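Local atomic coordinates of uridylate kinase (Archaeoglobus fulgidus, PDB entry 2IJ9), a protein that probably catalyses the reversible transfer of a phosphate from ATP to UMP, giving UDP and ADP, in the de novo pyrimidine pathway that leads to CTP. Residues M1-S6 / V131-T136; N33-V38 / Y102-M107. The protein carries 1 engineered substitution. All coordinates share one frame; numbering follows the deposited sequence.

Contact 1 of 2, residues M1-S6 / V131-T136; sequences MKVVLS and VFINAT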
loop_
_atom_site.group_PDB
_atom_site.type_symbol
_atom_site.label_atom_id
_atom_site.label_comp_id
_atom_site.label_asym_id
_atom_site.label_seq_id
_atom_site.Cartn_x
_atom_site.Cartn_y
_atom_site.Cartn_z
ATOM N N MET B 1 -20.792 -11.977 -26.262
ATOM C CA MET B 1 -21.297 -10.573 -26.413
ATOM C C MET B 1 -21.801 -9.967 -25.077
ATOM O O MET B 1 -21.573 -8.786 -24.794
ATOM C CB MET B 1 -22.375 -10.501 -27.504
ATOM C CG MET B 1 -22.705 -9.098 -27.976
ATOM S SD MET B 1 -24.483 -8.818 -28.009
ATOM C CE MET B 1 -24.876 -8.585 -26.271
ATOM N N LYS B 2 -22.498 -10.758 -24.266
ATOM C CA LYS B 2 -22.746 -10.365 -22.882
ATOM C C LYS B 2 -21.650 -10.973 -22.025
ATOM O O LYS B 2 -21.670 -12.172 -21.722
ATOM C CB LYS B 2 -24.111 -10.841 -22.395
ATOM C CG LYS B 2 -25.192 -9.781 -22.383
ATOM C CD LYS B 2 -26.516 -10.429 -22.015
ATOM C CE LYS B 2 -27.569 -9.401 -21.675
ATOM N NZ LYS B 2 -28.845 -10.064 -21.328
ATOM N N VAL B 3 -20.684 -10.148 -21.640
ATOM C CA VAL B 3 -19.558 -10.631 -20.849
ATOM C C VAL B 3 -19.693 -10.269 -19.384
ATOM O O VAL B 3 -19.926 -9.092 -19.044
ATOM C CB VAL B 3 -18.237 -10.020 -21.325
ATOM C CG1 VAL B 3 -17.064 -10.693 -20.619
ATOM C CG2 VAL B 3 -18.106 -10.139 -22.829
ATOM N N VAL B 4 -19.552 -11.277 -18.523
ATOM C CA VAL B 4 -19.268 -11.023 -17.111
ATOM C C VAL B 4 -17.779 -11.264 -16.890
ATOM O O VAL B 4 -17.281 -12.371 -17.122
ATOM C CB VAL B 4 -20.086 -11.938 -16.150
ATOM C CG1 VAL B 4 -19.702 -11.700 -14.672
ATOM C CG2 VAL B 4 -21.562 -11.717 -16.342
ATOM N N LEU B 5 -17.071 -10.223 -16.460
ATOM C CA LEU B 5 -15.662 -10.340 -16.103
ATOM C C LEU B 5 -15.508 -10.303 -14.597
ATOM O O LEU B 5 -16.133 -9.485 -13.911
ATOM C CB LEU B 5 -14.858 -9.200 -16.726
ATOM C CG LEU B 5 -13.374 -9.120 -16.384
ATOM C CD1 LEU B 5 -12.708 -10.411 -16.784
ATOM C CD2 LEU B 5 -12.723 -7.910 -17.068
ATOM N N SER B 6 -14.659 -11.175 -14.082
ATOM C CA SER B 6 -14.400 -11.183 -12.652
ATOM C C SER B 6 -12.944 -10.809 -12.366
ATOM O O SER B 6 -12.025 -11.522 -12.757
ATOM C CB SER B 6 -14.733 -12.558 -12.060
ATOM O OG SER B 6 -15.155 -12.459 -10.709
ATOM N N VAL B 131 -20.834 -15.171 -21.782
ATOM C CA VAL B 131 -19.549 -15.688 -21.335
ATOM C C VAL B 131 -19.149 -15.114 -19.976
ATOM O O VAL B 131 -19.172 -13.889 -19.759
ATOM C CB VAL B 131 -18.424 -15.483 -22.428
ATOM C CG1 VAL B 131 -18.243 -13.996 -22.800
ATOM C CG2 VAL B 131 -17.111 -16.132 -22.014
ATOM N N PHE B 132 -18.810 -16.023 -19.063
ATOM C CA PHE B 132 -18.264 -15.659 -17.761
ATOM C C PHE B 132 -16.741 -15.811 -17.732
ATOM O O PHE B 132 -16.228 -16.920 -17.665
ATOM C CB PHE B 132 -18.895 -16.519 -16.669
ATOM C CG PHE B 132 -18.343 -16.269 -15.290
ATOM C CD1 PHE B 132 -17.812 -15.027 -14.935
ATOM C CD2 PHE B 132 -18.393 -17.273 -14.331
ATOM C CE1 PHE B 132 -17.306 -14.813 -13.666
ATOM C CE2 PHE B 132 -17.903 -17.057 -13.050
ATOM C CZ PHE B 132 -17.363 -15.825 -12.715
ATOM N N ILE B 133 -16.033 -14.685 -17.751
ATOM C CA ILE B 133 -14.577 -14.680 -17.719
ATOM C C ILE B 133 -14.049 -14.396 -16.305
ATOM O O ILE B 133 -14.148 -13.275 -15.786
ATOM C CB ILE B 133 -14.017 -13.667 -18.725
ATOM C CG1 ILE B 133 -14.609 -13.938 -20.108
ATOM C CG2 ILE B 133 -12.492 -13.726 -18.757
ATOM C CD1 ILE B 133 -14.148 -12.975 -21.162
ATOM N N ASN B 134 -13.495 -15.430 -15.686
ATOM C CA ASN B 134 -13.001 -15.341 -14.316
ATOM C C ASN B 134 -11.476 -15.073 -14.252
ATOM O O ASN B 134 -10.665 -16.009 -14.196
ATOM C CB ASN B 134 -13.388 -16.609 -13.539
ATOM C CG ASN B 134 -13.060 -16.511 -12.079
ATOM O OD1 ASN B 134 -13.097 -15.426 -11.486
ATOM N ND2 ASN B 134 -12.735 -17.646 -11.478
ATOM N N ALA B 135 -11.099 -13.793 -14.262
ATOM C CA ALA B 135 -9.695 -13.392 -14.303
ATOM C C ALA B 135 -9.032 -13.482 -12.936
ATOM O O ALA B 135 -9.142 -12.561 -12.123
ATOM C CB ALA B 135 -9.576 -11.994 -14.835
ATOM N N THR B 136 -8.332 -14.588 -12.702
ATOM C CA THR B 136 -7.645 -14.830 -11.439
ATOM C C THR B 136 -6.115 -14.634 -11.572
ATOM O O THR B 136 -5.625 -14.198 -12.619
ATOM C CB THR B 136 -8.043 -16.222 -10.834
ATOM O OG1 THR B 136 -7.312 -16.467 -9.623
ATOM C CG2 THR B 136 -7.798 -17.359 -11.820
#
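V4 and F132 meet where two parallel strands, 2-6 and 131-136, run side by side at 15°. CG of F132 stands anti to its backbone N (chi1 177°), and the ring presents its edge to V4: the V4 carbonyl oxygen lies in the ring plane, 3.5 Å from CD1. V4 CG1 also packs on F132 CD1, at 3.8 Å, and the next edge atom, CE1, meets S6 CB. Helix 117-126 covers this face, with A120 against V4, S6 and F132.

On the other face V3 and V131 lie alongside each other, pointing the same way, CG2 of V3 3.9 Å from CG1 of V131. I133 is shared: its CD1 reaches back to V3 CG1 at 3.7 Å, and its CG2 packs on CD1 of L5. That L5 methyl also touches A135 CB, and helix 202-209 packs over L5, I133 and A135.

The backbones pair in parallel. V4 gives its N-H to V131 O and accepts from I133 N at V4 O (2.7 Å), while S6 N binds I133 O. Parallel strands with helices on both faces are characteristic of the alpha/beta/alpha sandwich of the amino acid kinase family; T136, a predicted ATP-binding residue, ends strand 131-136.

Contact 2 of 2, residues N33-V38 / Y102-M107; sequences NQVFVV and YRVVVM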
loop_
_atom_site.group_PDB
_atom_site.type_symbol
_atom_site.label_atom_id
_atom_site.label_comp_id
_atom_site.label_asym_id
_atom_site.label_seq_id
_atom_site.Cartn_x
_atom_site.Cartn_y
_atom_site.Cartn_z
ATOM N N ASN B 33 -19.172 -5.063 -27.493
ATOM C CA ASN B 33 -20.063 -5.888 -26.674
ATOM C C ASN B 33 -20.614 -5.208 -25.433
ATOM O O ASN B 33 -20.506 -3.983 -25.274
ATOM C CB ASN B 33 -19.338 -7.159 -26.228
ATOM C CG ASN B 33 -18.536 -7.800 -27.336
ATOM O OD1 ASN B 33 -17.305 -7.732 -27.335
ATOM N ND2 ASN B 33 -19.223 -8.426 -28.289
ATOM N N GLN B 34 -21.195 -6.035 -24.557
ATOM C CA GLN B 34 -21.809 -5.610 -23.291
ATOM C C GLN B 34 -21.107 -6.255 -22.091
ATOM O O GLN B 34 -21.168 -7.482 -21.891
ATOM C CB GLN B 34 -23.301 -5.955 -23.286
ATOM C CG GLN B 34 -24.048 -5.562 -22.016
ATOM C CD GLN B 34 -24.258 -4.061 -21.872
ATOM O OE1 GLN B 34 -24.206 -3.308 -22.851
ATOM N NE2 GLN B 34 -24.510 -3.620 -20.643
ATOM N N VAL B 35 -20.447 -5.414 -21.296
ATOM C CA VAL B 35 -19.547 -5.884 -20.246
ATOM C C VAL B 35 -20.034 -5.549 -18.838
ATOM O O VAL B 35 -20.342 -4.396 -18.511
ATOM C CB VAL B 35 -18.119 -5.289 -20.394
ATOM C CG1 VAL B 35 -17.169 -5.903 -19.356
ATOM C CG2 VAL B 35 -17.576 -5.466 -21.815
ATOM N N PHE B 36 -20.085 -6.577 -18.005
ATOM C CA PHE B 36 -20.261 -6.384 -16.586
ATOM C C PHE B 36 -18.938 -6.711 -15.919
ATOM O O PHE B 36 -18.277 -7.685 -16.284
ATOM C CB PHE B 36 -21.346 -7.322 -16.071
ATOM C CG PHE B 36 -22.723 -7.006 -16.595
ATOM C CD1 PHE B 36 -23.719 -6.551 -15.736
ATOM C CD2 PHE B 36 -23.021 -7.168 -17.947
ATOM C CE1 PHE B 36 -24.978 -6.261 -16.218
ATOM C CE2 PHE B 36 -24.271 -6.879 -18.429
ATOM C CZ PHE B 36 -25.252 -6.432 -17.563
ATOM N N VAL B 37 -18.541 -5.891 -14.952
ATOM C CA VAL B 37 -17.320 -6.137 -14.191
ATOM C C VAL B 37 -17.603 -6.249 -12.695
ATOM O O VAL B 37 -18.217 -5.363 -12.101
ATOM C CB VAL B 37 -16.303 -5.018 -14.389
ATOM C CG1 VAL B 37 -15.040 -5.354 -13.630
ATOM C CG2 VAL B 37 -15.983 -4.825 -15.863
ATOM N N VAL B 38 -17.151 -7.340 -12.093
ATOM C CA VAL B 38 -17.236 -7.504 -10.647
ATOM C C VAL B 38 -15.843 -7.492 -9.978
ATOM O O VAL B 38 -15.086 -8.466 -10.049
ATOM C CB VAL B 38 -17.951 -8.810 -10.282
ATOM C CG1 VAL B 38 -18.135 -8.924 -8.755
ATOM C CG2 VAL B 38 -19.274 -8.902 -11.015
ATOM N N TYR B 102 -25.769 1.879 -20.274
ATOM C CA TYR B 102 -24.308 1.876 -20.378
ATOM C C TYR B 102 -23.768 0.563 -20.895
ATOM O O TYR B 102 -24.366 -0.492 -20.661
ATOM C CB TYR B 102 -23.688 2.164 -19.028
ATOM C CG TYR B 102 -23.972 3.548 -18.532
ATOM C CD1 TYR B 102 -23.249 4.632 -19.005
ATOM C CD2 TYR B 102 -24.972 3.781 -17.600
ATOM C CE1 TYR B 102 -23.504 5.915 -18.552
ATOM C CE2 TYR B 102 -25.226 5.057 -17.128
ATOM C CZ TYR B 102 -24.493 6.121 -17.610
ATOM O OH TYR B 102 -24.749 7.392 -17.155
ATOM N N ARG B 103 -22.634 0.633 -21.598
ATOM C CA ARG B 103 -21.999 -0.569 -22.161
ATOM C C ARG B 103 -21.125 -1.284 -21.131
ATOM O O ARG B 103 -20.807 -2.472 -21.270
ATOM C CB ARG B 103 -21.196 -0.247 -23.431
ATOM C CG ARG B 103 -22.025 0.306 -24.580
ATOM C CD ARG B 103 -23.280 -0.525 -24.887
ATOM N NE ARG B 103 -24.420 0.356 -25.157
ATOM C CZ ARG B 103 -25.519 0.430 -24.408
ATOM N NH1 ARG B 103 -25.664 -0.354 -23.350
ATOM N NH2 ARG B 103 -26.487 1.277 -24.732
ATOM N N VAL B 104 -20.737 -0.554 -20.095
ATOM C CA VAL B 104 -20.002 -1.154 -19.001
ATOM C C VAL B 104 -20.639 -0.833 -17.652
ATOM O O VAL B 104 -20.899 0.320 -17.319
ATOM C CB VAL B 104 -18.490 -0.799 -19.048
ATOM C CG1 VAL B 104 -17.803 -1.107 -17.734
ATOM C CG2 VAL B 104 -17.817 -1.589 -20.142
ATOM N N VAL B 105 -20.927 -1.885 -16.900
ATOM C CA VAL B 105 -21.351 -1.745 -15.530
ATOM C C VAL B 105 -20.297 -2.405 -14.655
ATOM O O VAL B 105 -19.806 -3.479 -14.972
ATOM C CB VAL B 105 -22.732 -2.362 -15.312
ATOM C CG1 VAL B 105 -23.151 -2.268 -13.836
ATOM C CG2 VAL B 105 -23.746 -1.643 -16.184
ATOM N N VAL B 106 -19.925 -1.729 -13.578
ATOM C CA VAL B 106 -18.903 -2.216 -12.670
ATOM C C VAL B 106 -19.457 -2.218 -11.259
ATOM O O VAL B 106 -19.817 -1.167 -10.722
ATOM C CB VAL B 106 -17.650 -1.307 -12.679
ATOM C CG1 VAL B 106 -16.593 -1.870 -11.762
ATOM C CG2 VAL B 106 -17.094 -1.129 -14.100
ATOM N N MET B 107 -19.507 -3.395 -10.651
ATOM C CA MET B 107 -20.006 -3.513 -9.283
ATOM C C MET B 107 -19.065 -4.209 -8.305
ATOM O O MET B 107 -18.174 -4.974 -8.693
ATOM C CB MET B 107 -21.351 -4.240 -9.272
ATOM C CG MET B 107 -21.296 -5.678 -9.740
ATOM S SD MET B 107 -22.970 -6.258 -9.942
ATOM C CE MET B 107 -23.485 -6.089 -8.245
#
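Q34 reaches across to Y102 and R103 at the start of this strand pair. From CB, CG stands anti to the backbone N (chi1 180°), and a bend at chi2 (72°) brings CD within 3.8 Å of both Y102 O and R103 O. NE2 then donates to Y102 O at 3.1 Å, a bond in the plane of both the Q34 amide and the accepting carbonyl. OE1 takes a weak bond from R103 NH1 (3.3 Å), lying at the edge of a guanidinium turned 53° from the amide; NH1 has a second, also weak, partner in S99 O. An alanine here would probably leave Y102 O and R103 NH1 without these amide partners and let the arginine end turn more freely.

Strands 34-38 and 104-107 run parallel, 104-107 forming one edge of the sheet within this chain, in this amino acid kinase fold. V35 N donates to R103 O, V105 N to V35 O, V37 N to V105 O and M107 N to V37 O, the last at 2.8 Å. On one face V35 CB packs on V104 CG2 (3.7 Å) and V37 CB on V106 CG2, with helices 16-32 and 59-80 beyond. On the other, F36 CD1 comes obliquely to V105 CB, and V38 and M107 point the same way side by side, CG2 of V38 4.0 Å from CG of M107, while A95 of helix 92-99 touches M107.

How the contacts relate
Contacts 1 and 2 are neighbouring parts of one mixed sheet, their centres 10 Å apart. Strands 2-7 and 34-39 lie next to each other in it, joined by probable hydrogen bonds from V3 N to Q34 O and from F36 N to V3 O, so four parallel strands follow in the order 104-107, 34-39, 2-7, 131-136. Along the chain contact 2 is nested within the loop that contact 1 closes: 33-38 and 102-107 both fall between 1-6 and 131-136. Helix 16-32 lies between strands 2-7 and 34-39 along the chain. The C-terminal ends bring together predicted nucleotide-binding residues, with T116 near S6, T110 near M107, and T136 on strand 131-136.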